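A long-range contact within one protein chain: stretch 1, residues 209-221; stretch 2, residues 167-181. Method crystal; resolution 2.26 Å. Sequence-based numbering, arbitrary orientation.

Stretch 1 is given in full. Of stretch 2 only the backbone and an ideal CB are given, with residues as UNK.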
ATOM      1  N   ASN A 209     -35.305 -26.089 -17.086  1.00 34.61           N
ATOM      2  CA  ASN A 209     -35.563 -25.153 -15.980  1.00 34.88           C
ATOM      3  C   ASN A 209     -34.263 -24.587 -15.385  1.00 31.11           C
ATOM      4  O   ASN A 209     -34.229 -23.448 -14.960  1.00 30.88           O
ATOM      5  CB  ASN A 209     -36.316 -25.835 -14.861  1.00 38.30           C
ATOM      6  CG  ASN A 209     -37.700 -26.329 -15.281  1.00 42.44           C
ATOM      7  OD1 ASN A 209     -38.261 -25.879 -16.281  1.00 40.58           O
ATOM      8  ND2 ASN A 209     -38.288 -27.182 -14.448  1.00 39.13           N
ATOM      9  N   TYR A 210     -33.212 -25.410 -15.371  1.00 29.77           N
ATOM     10  CA  TYR A 210     -31.957 -25.075 -14.718  1.00 29.34           C
ATOM     11  C   TYR A 210     -31.232 -24.020 -15.551  1.00 31.02           C
ATOM     12  O   TYR A 210     -30.690 -23.016 -15.021  1.00 28.52           O
ATOM     13  CB  TYR A 210     -31.096 -26.338 -14.488  1.00 25.96           C
ATOM     14  CG  TYR A 210     -31.772 -27.372 -13.587  1.00 26.41           C
ATOM     15  CD1 TYR A 210     -32.658 -26.993 -12.600  1.00 27.90           C
ATOM     16  CD2 TYR A 210     -31.522 -28.722 -13.727  1.00 28.15           C
ATOM     17  CE1 TYR A 210     -33.268 -27.929 -11.769  1.00 28.68           C
ATOM     18  CE2 TYR A 210     -32.150 -29.664 -12.915  1.00 25.42           C
ATOM     19  CZ  TYR A 210     -33.035 -29.263 -11.949  1.00 27.12           C
ATOM     20  OH  TYR A 210     -33.670 -30.187 -11.115  1.00 25.74           O
ATOM     21  N   LEU A 211     -31.284 -24.217 -16.852  1.00 30.03           N
ATOM     22  CA  LEU A 211     -30.728 -23.254 -17.809  1.00 29.78           C
ATOM     23  C   LEU A 211     -31.428 -21.923 -17.730  1.00 28.67           C
ATOM     24  O   LEU A 211     -30.786 -20.874 -17.602  1.00 29.41           O
ATOM     25  CB  LEU A 211     -30.808 -23.814 -19.205  1.00 31.82           C
ATOM     26  CG  LEU A 211     -30.384 -22.861 -20.298  1.00 35.53           C
ATOM     27  CD1 LEU A 211     -28.895 -22.635 -20.215  1.00 34.20           C
ATOM     28  CD2 LEU A 211     -30.741 -23.468 -21.644  1.00 37.43           C
ATOM     29  N   LYS A 212     -32.745 -21.956 -17.639  1.00 31.06           N
ATOM     30  CA  LYS A 212     -33.499 -20.716 -17.482  1.00 30.38           C
ATOM     31  C   LYS A 212     -33.325 -20.005 -16.120  1.00 29.03           C
ATOM     32  O   LYS A 212     -33.400 -18.795 -16.012  1.00 25.82           O
ATOM     33  CB  LYS A 212     -34.959 -21.010 -17.715  1.00 36.79           C
ATOM     34  CG  LYS A 212     -35.249 -21.306 -19.180  1.00 43.59           C
ATOM     35  CD  LYS A 212     -36.640 -20.807 -19.549  1.00 49.90           C
ATOM     36  CE  LYS A 212     -37.707 -21.871 -19.391  1.00 52.19           C
ATOM     37  NZ  LYS A 212     -37.965 -22.507 -20.719  1.00 51.73           N
ATOM     38  N   LEU A 213     -33.165 -20.793 -15.073  1.00 25.44           N
ATOM     39  CA  LEU A 213     -32.951 -20.242 -13.763  1.00 26.15           C
ATOM     40  C   LEU A 213     -31.555 -19.522 -13.725  1.00 22.45           C
ATOM     41  O   LEU A 213     -31.456 -18.402 -13.287  1.00 23.48           O
ATOM     42  CB  LEU A 213     -33.037 -21.388 -12.731  1.00 26.22           C
ATOM     43  CG  LEU A 213     -32.906 -20.952 -11.293  1.00 26.86           C
ATOM     44  CD1 LEU A 213     -33.992 -19.952 -10.982  1.00 25.40           C
ATOM     45  CD2 LEU A 213     -32.990 -22.140 -10.359  1.00 27.29           C
ATOM     46  N   SER A 214     -30.533 -20.169 -14.255  1.00 22.52           N
ATOM     47  CA  SER A 214     -29.216 -19.544 -14.446  1.00 25.26           C
ATOM     48  C   SER A 214     -29.345 -18.232 -15.176  1.00 28.44           C
ATOM     49  O   SER A 214     -28.910 -17.182 -14.686  1.00 30.52           O
ATOM     50  CB  SER A 214     -28.281 -20.481 -15.213  1.00 24.96           C
ATOM     51  OG  SER A 214     -26.973 -19.927 -15.368  1.00 27.63           O
ATOM     52  N   GLN A 215     -30.043 -18.247 -16.313  1.00 30.42           N
ATOM     53  CA  GLN A 215     -30.307 -17.003 -17.064  1.00 30.51           C
ATOM     54  C   GLN A 215     -31.036 -15.962 -16.254  1.00 27.47           C
ATOM     55  O   GLN A 215     -30.719 -14.755 -16.340  1.00 26.77           O
ATOM     56  CB  GLN A 215     -31.121 -17.291 -18.349  1.00 39.72           C
ATOM     57  CG  GLN A 215     -31.178 -16.100 -19.307  1.00 45.46           C
ATOM     58  CD  GLN A 215     -29.838 -15.876 -20.009  1.00 57.04           C
ATOM     59  OE1 GLN A 215     -29.343 -16.780 -20.686  1.00 66.63           O
ATOM     60  NE2 GLN A 215     -29.228 -14.689 -19.840  1.00 63.88           N
ATOM     61  N   TYR A 216     -32.031 -16.394 -15.476  1.00 24.15           N
ATOM     62  CA  TYR A 216     -32.759 -15.463 -14.651  1.00 26.47           C
ATOM     63  C   TYR A 216     -31.793 -14.744 -13.664  1.00 27.50           C
ATOM     64  O   TYR A 216     -31.853 -13.539 -13.477  1.00 26.82           O
ATOM     65  CB  TYR A 216     -33.925 -16.123 -13.836  1.00 28.01           C
ATOM     66  CG  TYR A 216     -34.189 -15.298 -12.615  1.00 27.89           C
ATOM     67  CD1 TYR A 216     -34.869 -14.106 -12.692  1.00 27.95           C
ATOM     68  CD2 TYR A 216     -33.615 -15.642 -11.389  1.00 27.63           C
ATOM     69  CE1 TYR A 216     -35.038 -13.317 -11.558  1.00 29.48           C
ATOM     70  CE2 TYR A 216     -33.790 -14.869 -10.266  1.00 24.51           C
ATOM     71  CZ  TYR A 216     -34.456 -13.719 -10.348  1.00 26.24           C
ATOM     72  OH  TYR A 216     -34.578 -12.941  -9.203  1.00 32.48           O
ATOM     73  N   PHE A 217     -30.950 -15.508 -12.984  1.00 26.52           N
ATOM     74  CA  PHE A 217     -30.065 -14.904 -11.944  1.00 25.57           C
ATOM     75  C   PHE A 217     -29.098 -13.852 -12.547  1.00 23.46           C
ATOM     76  O   PHE A 217     -28.902 -12.792 -12.007  1.00 20.08           O
ATOM     77  CB  PHE A 217     -29.261 -16.013 -11.260  1.00 23.82           C
ATOM     78  CG  PHE A 217     -30.019 -16.748 -10.157  1.00 22.44           C
ATOM     79  CD1 PHE A 217     -30.600 -16.073  -9.122  1.00 22.16           C
ATOM     80  CD2 PHE A 217     -30.112 -18.105 -10.175  1.00 22.04           C
ATOM     81  CE1 PHE A 217     -31.246 -16.745  -8.095  1.00 23.09           C
ATOM     82  CE2 PHE A 217     -30.733 -18.791  -9.154  1.00 20.91           C
ATOM     83  CZ  PHE A 217     -31.318 -18.115  -8.106  1.00 20.14           C
ATOM     84  N   ILE A 218     -28.552 -14.184 -13.697  1.00 25.88           N
ATOM     85  CA  ILE A 218     -27.702 -13.282 -14.445  1.00 28.68           C
ATOM     86  C   ILE A 218     -28.447 -12.046 -14.964  1.00 30.62           C
ATOM     87  O   ILE A 218     -27.947 -10.929 -14.812  1.00 32.14           O
ATOM     88  CB  ILE A 218     -27.008 -14.047 -15.599  1.00 30.34           C
ATOM     89  CG1 ILE A 218     -26.006 -15.067 -15.045  1.00 28.18           C
ATOM     90  CG2 ILE A 218     -26.334 -13.111 -16.573  1.00 31.67           C
ATOM     91  CD1 ILE A 218     -24.869 -14.479 -14.239  1.00 30.04           C
ATOM     92  N   ASP A 219     -29.636 -12.222 -15.538  1.00 29.22           N
ATOM     93  CA  ASP A 219     -30.372 -11.062 -16.075  1.00 30.99           C
ATOM     94  C   ASP A 219     -30.921 -10.179 -15.005  1.00 26.27           C
ATOM     95  O   ASP A 219     -31.096  -8.999 -15.240  1.00 23.91           O
ATOM     96  CB  ASP A 219     -31.525 -11.461 -17.043  1.00 34.19           C
ATOM     97  CG  ASP A 219     -31.017 -12.125 -18.290  1.00 35.41           C
ATOM     98  OD1 ASP A 219     -29.841 -11.862 -18.707  1.00 37.59           O
ATOM     99  OD2 ASP A 219     -31.798 -12.914 -18.875  1.00 43.44           O
ATOM    100  N   GLN A 220     -31.150 -10.717 -13.822  1.00 24.12           N
ATOM    101  CA  GLN A 220     -31.744  -9.909 -12.761  1.00 24.85           C
ATOM    102  C   GLN A 220     -30.733  -9.051 -11.974  1.00 24.58           C
ATOM    103  O   GLN A 220     -31.088  -8.026 -11.398  1.00 24.80           O
ATOM    104  CB  GLN A 220     -32.436 -10.801 -11.765  1.00 24.94           C
ATOM    105  CG  GLN A 220     -33.364 -10.039 -10.853  1.00 25.88           C
ATOM    106  CD  GLN A 220     -34.538  -9.388 -11.593  1.00 27.52           C
ATOM    107  OE1 GLN A 220     -34.965  -9.840 -12.639  1.00 30.77           O
ATOM    108  NE2 GLN A 220     -35.061  -8.332 -11.021  1.00 25.80           N
ATOM    109  N   ARG A 221     -29.478  -9.486 -11.968  1.00 27.43           N
ATOM    110  CA  ARG A 221     -28.417  -8.815 -11.223  1.00 25.42           C
ATOM    111  C   ARG A 221     -28.248  -7.391 -11.665  1.00 26.12           C
ATOM    112  O   ARG A 221     -28.117  -7.090 -12.864  1.00 26.36           O
ATOM    113  CB  ARG A 221     -27.095  -9.554 -11.363  1.00 26.18           C
ATOM    114  CG  ARG A 221     -26.176  -9.346 -10.202  1.00 26.93           C
ATOM    115  CD  ARG A 221     -24.842 -10.041 -10.407  1.00 27.70           C
ATOM    116  NE  ARG A 221     -24.105 -10.056  -9.138  1.00 24.44           N
ATOM    117  CZ  ARG A 221     -24.333 -10.906  -8.134  1.00 26.80           C
ATOM    118  NH1 ARG A 221     -25.295 -11.821  -8.241  1.00 26.80           N
ATOM    119  NH2 ARG A 221     -23.606 -10.845  -7.016  1.00 23.98           N
ATOM    120  N   UNK A 167     -29.529 -32.961  -5.068  1.00 22.22           N
ATOM    121  CA  UNK A 167     -29.267 -31.601  -5.492  1.00 24.98           C
ATOM    122  C   UNK A 167     -30.299 -31.084  -6.493  1.00 28.80           C
ATOM    123  O   UNK A 167     -30.548 -29.881  -6.541  1.00 25.57           O
ATOM    124  CB  UNK A 167     -27.866 -31.514  -6.101  1.00 24.98           C
ATOM    125  N   UNK A 168     -30.916 -31.974  -7.288  1.00 30.49           N
ATOM    126  CA  UNK A 168     -32.020 -31.549  -8.173  1.00 27.63           C
ATOM    127  C   UNK A 168     -33.208 -31.142  -7.384  1.00 27.55           C
ATOM    128  O   UNK A 168     -33.936 -30.224  -7.786  1.00 29.26           O
ATOM    129  CB  UNK A 168     -32.415 -32.661  -9.146  1.00 27.63           C
ATOM    130  N   UNK A 169     -33.446 -31.795  -6.241  1.00 27.30           N
ATOM    131  CA  UNK A 169     -34.548 -31.375  -5.374  1.00 30.57           C
ATOM    132  C   UNK A 169     -34.303 -29.964  -4.853  1.00 29.80           C
ATOM    133  O   UNK A 169     -35.205 -29.139  -4.837  1.00 31.14           O
ATOM    134  CB  UNK A 169     -34.720 -32.349  -4.207  1.00 30.57           C
ATOM    135  N   UNK A 170     -33.075 -29.678  -4.441  1.00 26.11           N
ATOM    136  CA  UNK A 170     -32.750 -28.333  -3.945  1.00 24.33           C
ATOM    137  C   UNK A 170     -32.840 -27.341  -5.120  1.00 24.00           C
ATOM    138  O   UNK A 170     -33.497 -26.307  -5.013  1.00 24.68           O
ATOM    139  CB  UNK A 170     -31.359 -28.303  -3.309  1.00 24.33           C
ATOM    140  N   UNK A 171     -32.241 -27.678  -6.259  1.00 23.24           N
ATOM    141  CA  UNK A 171     -32.298 -26.766  -7.441  1.00 25.43           C
ATOM    142  C   UNK A 171     -33.759 -26.438  -7.845  1.00 27.14           C
ATOM    143  O   UNK A 171     -34.122 -25.286  -8.122  1.00 28.17           O
ATOM    144  CB  UNK A 171     -31.571 -27.401  -8.628  1.00 25.43           C
ATOM    145  N   UNK A 172     -34.618 -27.451  -7.809  1.00 27.39           N
ATOM    146  CA  UNK A 172     -36.055 -27.223  -8.090  1.00 27.23           C
ATOM    147  C   UNK A 172     -36.660 -26.308  -7.061  1.00 26.99           C
ATOM    148  O   UNK A 172     -37.412 -25.383  -7.422  1.00 29.39           O
ATOM    149  CB  UNK A 172     -36.827 -28.543  -8.120  1.00 27.23           C
ATOM    150  N   UNK A 173     -36.368 -26.553  -5.779  1.00 23.40           N
ATOM    151  CA  UNK A 173     -36.903 -25.675  -4.728  1.00 22.46           C
ATOM    152  C   UNK A 173     -36.431 -24.246  -4.967  1.00 23.81           C
ATOM    153  O   UNK A 173     -37.237 -23.277  -4.943  1.00 24.03           O
ATOM    154  CB  UNK A 173     -36.473 -26.155  -3.340  1.00 22.46           C
ATOM    155  N   UNK A 174     -35.138 -24.087  -5.262  1.00 24.27           N
ATOM    156  CA  UNK A 174     -34.597 -22.738  -5.507  1.00 26.96           C
ATOM    157  C   UNK A 174     -35.369 -22.025  -6.652  1.00 27.13           C
ATOM    158  O   UNK A 174     -35.652 -20.848  -6.604  1.00 26.39           O
ATOM    159  CB  UNK A 174     -33.109 -22.826  -5.851  1.00 26.96           C
ATOM    160  N   UNK A 175     -35.696 -22.802  -7.670  1.00 31.42           N
ATOM    161  CA  UNK A 175     -36.501 -22.344  -8.816  1.00 32.03           C
ATOM    162  C   UNK A 175     -37.883 -21.870  -8.446  1.00 29.52           C
ATOM    163  O   UNK A 175     -38.392 -20.969  -9.058  1.00 23.54           O
ATOM    164  CB  UNK A 175     -36.630 -23.470  -9.844  1.00 32.03           C
ATOM    165  N   UNK A 176     -38.487 -22.459  -7.404  1.00 31.31           N
ATOM    166  CA  UNK A 176     -39.773 -21.960  -6.954  1.00 28.55           C
ATOM    167  C   UNK A 176     -39.614 -20.675  -6.194  1.00 26.88           C
ATOM    168  O   UNK A 176     -40.506 -19.832  -6.218  1.00 27.18           O
ATOM    169  CB  UNK A 176     -40.485 -22.999  -6.086  1.00 28.55           C
ATOM    170  N   UNK A 177     -38.511 -20.537  -5.485  1.00 28.76           N
ATOM    171  CA  UNK A 177     -38.351 -19.400  -4.581  1.00 27.29           C
ATOM    172  C   UNK A 177     -37.919 -18.140  -5.325  1.00 25.89           C
ATOM    173  O   UNK A 177     -38.425 -17.049  -5.038  1.00 27.89           O
ATOM    174  CB  UNK A 177     -37.331 -19.734  -3.490  1.00 27.29           C
ATOM    175  N   UNK A 178     -36.999 -18.284  -6.255  1.00 25.38           N
ATOM    176  CA  UNK A 178     -36.440 -17.106  -6.933  1.00 27.35           C
ATOM    177  C   UNK A 178     -36.953 -16.881  -8.350  1.00 27.52           C
ATOM    178  O   UNK A 178     -36.947 -17.799  -9.181  1.00 25.21           O
ATOM    179  CB  UNK A 178     -34.915 -17.226  -6.979  1.00 27.35           C
ATOM    180  N   UNK A 179     -37.331 -15.644  -8.640  1.00 26.54           N
ATOM    181  CA  UNK A 179     -37.737 -15.302  -9.993  1.00 29.66           C
ATOM    182  C   UNK A 179     -38.538 -14.033 -10.027  1.00 28.81           C
ATOM    183  O   UNK A 179     -38.625 -13.331  -9.021  1.00 25.14           O
ATOM    184  CB  UNK A 179     -38.546 -16.442 -10.616  1.00 29.66           C
ATOM    185  N   UNK A 180     -39.167 -13.764 -11.177  1.00 29.55           N
ATOM    186  CA  UNK A 180     -39.975 -12.559 -11.334  1.00 32.11           C
ATOM    187  C   UNK A 180     -41.447 -12.823 -11.081  1.00 31.36           C
ATOM    188  O   UNK A 180     -42.251 -11.909 -11.100  1.00 30.58           O
ATOM    189  CB  UNK A 180     -39.789 -11.978 -12.737  1.00 32.11           C
ATOM    190  N   UNK A 181     -41.791 -14.079 -10.808  1.00 35.78           N
ATOM    191  CA  UNK A 181     -43.194 -14.511 -10.685  1.00 39.07           C
ATOM    192  C   UNK A 181     -43.858 -14.080  -9.392  1.00 42.48           C
ATOM    193  O   UNK A 181     -43.203 -13.524  -8.500  1.00 39.87           O
ATOM    194  CB  UNK A 181     -43.277 -16.035 -10.797  1.00 39.07           C
TER

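Position 167 has nothing of stretch 1 within 5.5 Å of its CB, so this contact sets no preference; the residue is Met167, modelled as selenomethionine, and its side chain leads away. At 168 the CB points sideways, 3.4 Å from Tyr210 OH, which leaves room for something small beside the phenol. Alanine, serine or cysteine would suit. Cys168 places SG 4.1 Å from Tyr210 CE2, oblique to the ring. Position 169 points away and 170 finds nothing near, so stretch 1 sets no preference; they hold Lys169 and Tyr170.

The CB of 171 points toward stretch 1 and already lies 3.6 Å from Tyr210 CE1. With the ring in contact with the CB, alanine needs nothing more to pack against it; serine would also suit. Ala171 packs its methyl there. Position 172 points sideways, its CB 4.7 Å from Tyr210 OH. A hydroxyl at that distance invites a short polar side chain, with an acceptor such as aspartate or asparagine the natural choice. Asp172 takes the hydrogen bond from Tyr210 OH to OD1 at 2.5 Å, near the plane of the ring. A water also donates to OD1 and accepts from Asn209 ND2, a second link between the helices.

Position 173 is out of reach, equally unconstrained, and holds Tyr173. At 174 the CB points toward stretch 1, 4.6 Å from Leu213 CD2, so an aliphatic chain is expected. Ile174 brings CG2 to 3.9 Å from Leu213 CD2 and 4.0 Å from Phe217 CZ, at the edge of that ring. At 175 an ideal CB would lie 3.9 Å from Leu213 CD2 and be crowded by the carbonyl O of 172, favouring glycine, with alanine at best tight. Gly175 lets its CA meet Leu213 CD2 at 3.8 Å. Position 176 points away and 177 is out of reach, leaving the choice free; they hold Thr176 and Val177.

At 178 the chain leaves helical geometry, and the CB points toward Phe217, Tyr216 and Leu213, an apolar setting for a large aliphatic or aromatic residue. Phe178 sets CB 3.9 Å from Phe217 CE1, while the end of its side chain leads away. The phi/psi of 161/-168° at 179 would jam a CB against the preceding carbonyl O, which calls for glycine. Gly179 lays its CA over one face of Tyr216, 3.7 Å from CZ, in a CH-pi contact.

From 180, Gln220 OE1 is an acceptor that lysine or arginine could reach. Arg180 passes CG 3.9 Å from Tyr216 CE1 and donates from NH1 to Gln220 OE1 at 3.1 Å. Position 181 is out of reach, without preference, and holds Gly181.

Stretch 2 167-181: MCKYADYIGTVFGRG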
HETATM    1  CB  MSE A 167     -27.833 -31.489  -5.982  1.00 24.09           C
HETATM    2  CG  MSE A 167     -26.819 -31.723  -4.834  1.00 27.03           C
HETATM    3 SE   MSE A 167     -27.283 -30.780  -3.168  1.00 27.79          SE
HETATM    4  CE  MSE A 167     -27.388 -28.993  -3.924  1.00 31.28           C
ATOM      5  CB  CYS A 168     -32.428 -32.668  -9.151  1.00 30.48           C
ATOM      6  SG  CYS A 168     -31.292 -32.921 -10.523  1.00 33.96           S
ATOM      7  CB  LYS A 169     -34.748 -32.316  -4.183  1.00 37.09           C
ATOM      8  CG  LYS A 169     -35.613 -33.517  -4.480  1.00 46.35           C
ATOM      9  CD  LYS A 169     -35.600 -34.592  -3.376  1.00 49.89           C
ATOM     10  CE  LYS A 169     -36.791 -34.467  -2.461  1.00 52.42           C
ATOM     11  NZ  LYS A 169     -36.810 -33.191  -1.685  1.00 50.19           N
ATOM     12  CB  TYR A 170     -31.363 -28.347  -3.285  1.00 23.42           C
ATOM     13  CG  TYR A 170     -30.984 -27.140  -2.466  1.00 23.18           C
ATOM     14  CD1 TYR A 170     -31.843 -26.097  -2.258  1.00 25.74           C
ATOM     15  CD2 TYR A 170     -29.744 -27.085  -1.848  1.00 26.30           C
ATOM     16  CE1 TYR A 170     -31.487 -25.004  -1.500  1.00 27.84           C
ATOM     17  CE2 TYR A 170     -29.359 -26.004  -1.047  1.00 28.13           C
ATOM     18  CZ  TYR A 170     -30.225 -24.965  -0.882  1.00 28.79           C
ATOM     19  OH  TYR A 170     -29.882 -23.889  -0.108  1.00 31.14           O
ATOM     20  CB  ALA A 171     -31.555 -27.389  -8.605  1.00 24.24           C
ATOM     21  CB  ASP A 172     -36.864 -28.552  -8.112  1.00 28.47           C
ATOM     22  CG  ASP A 172     -36.397 -29.518  -9.202  1.00 27.94           C
ATOM     23  OD1 ASP A 172     -35.780 -29.088 -10.204  1.00 26.17           O
ATOM     24  OD2 ASP A 172     -36.609 -30.736  -9.006  1.00 30.15           O
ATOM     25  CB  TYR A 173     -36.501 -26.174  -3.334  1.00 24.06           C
ATOM     26  CG  TYR A 173     -36.880 -25.214  -2.242  1.00 24.94           C
ATOM     27  CD1 TYR A 173     -38.176 -24.773  -2.091  1.00 23.59           C
ATOM     28  CD2 TYR A 173     -35.891 -24.677  -1.383  1.00 27.28           C
ATOM     29  CE1 TYR A 173     -38.496 -23.833  -1.121  1.00 24.30           C
ATOM     30  CE2 TYR A 173     -36.195 -23.730  -0.412  1.00 22.96           C
ATOM     31  CZ  TYR A 173     -37.461 -23.298  -0.286  1.00 24.12           C
ATOM     32  OH  TYR A 173     -37.748 -22.369   0.695  1.00 21.61           O
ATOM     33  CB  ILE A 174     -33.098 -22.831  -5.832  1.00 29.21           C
ATOM     34  CG1 ILE A 174     -32.315 -23.173  -4.549  1.00 27.49           C
ATOM     35  CG2 ILE A 174     -32.581 -21.531  -6.484  1.00 28.58           C
ATOM     36  CD1 ILE A 174     -30.909 -23.593  -4.842  1.00 29.67           C
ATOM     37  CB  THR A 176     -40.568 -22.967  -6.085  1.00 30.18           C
ATOM     38  OG1 THR A 176     -39.895 -23.219  -4.841  1.00 28.20           O
ATOM     39  CG2 THR A 176     -40.784 -24.325  -6.839  1.00 33.03           C
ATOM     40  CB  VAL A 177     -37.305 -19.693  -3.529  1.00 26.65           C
ATOM     41  CG1 VAL A 177     -36.971 -18.439  -2.752  1.00 26.44           C
ATOM     42  CG2 VAL A 177     -37.822 -20.759  -2.593  1.00 31.29           C
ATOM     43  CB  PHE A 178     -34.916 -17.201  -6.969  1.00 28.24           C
ATOM     44  CG  PHE A 178     -34.312 -17.104  -5.606  1.00 28.49           C
ATOM     45  CD1 PHE A 178     -34.064 -15.886  -5.046  1.00 27.16           C
ATOM     46  CD2 PHE A 178     -34.091 -18.243  -4.867  1.00 31.55           C
ATOM     47  CE1 PHE A 178     -33.542 -15.789  -3.776  1.00 29.22           C
ATOM     48  CE2 PHE A 178     -33.556 -18.167  -3.591  1.00 30.85           C
ATOM     49  CZ  PHE A 178     -33.289 -16.935  -3.040  1.00 30.16           C
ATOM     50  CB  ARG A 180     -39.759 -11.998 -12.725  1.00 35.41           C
ATOM     51  CG  ARG A 180     -38.305 -11.769 -13.052  1.00 37.58           C
ATOM     52  CD  ARG A 180     -38.075 -11.265 -14.466  1.00 42.32           C
ATOM     53  NE  ARG A 180     -38.785 -10.049 -14.820  1.00 49.29           N
ATOM     54  CZ  ARG A 180     -38.261  -8.822 -14.916  1.00 55.38           C
ATOM     55  NH1 ARG A 180     -36.976  -8.577 -14.671  1.00 54.19           N
ATOM     56  NH2 ARG A 180     -39.056  -7.807 -15.276  1.00 64.55           N
TER
HETATM   57  O   HOH W   1     -37.115 -26.998 -11.486  1.00 34.66           O
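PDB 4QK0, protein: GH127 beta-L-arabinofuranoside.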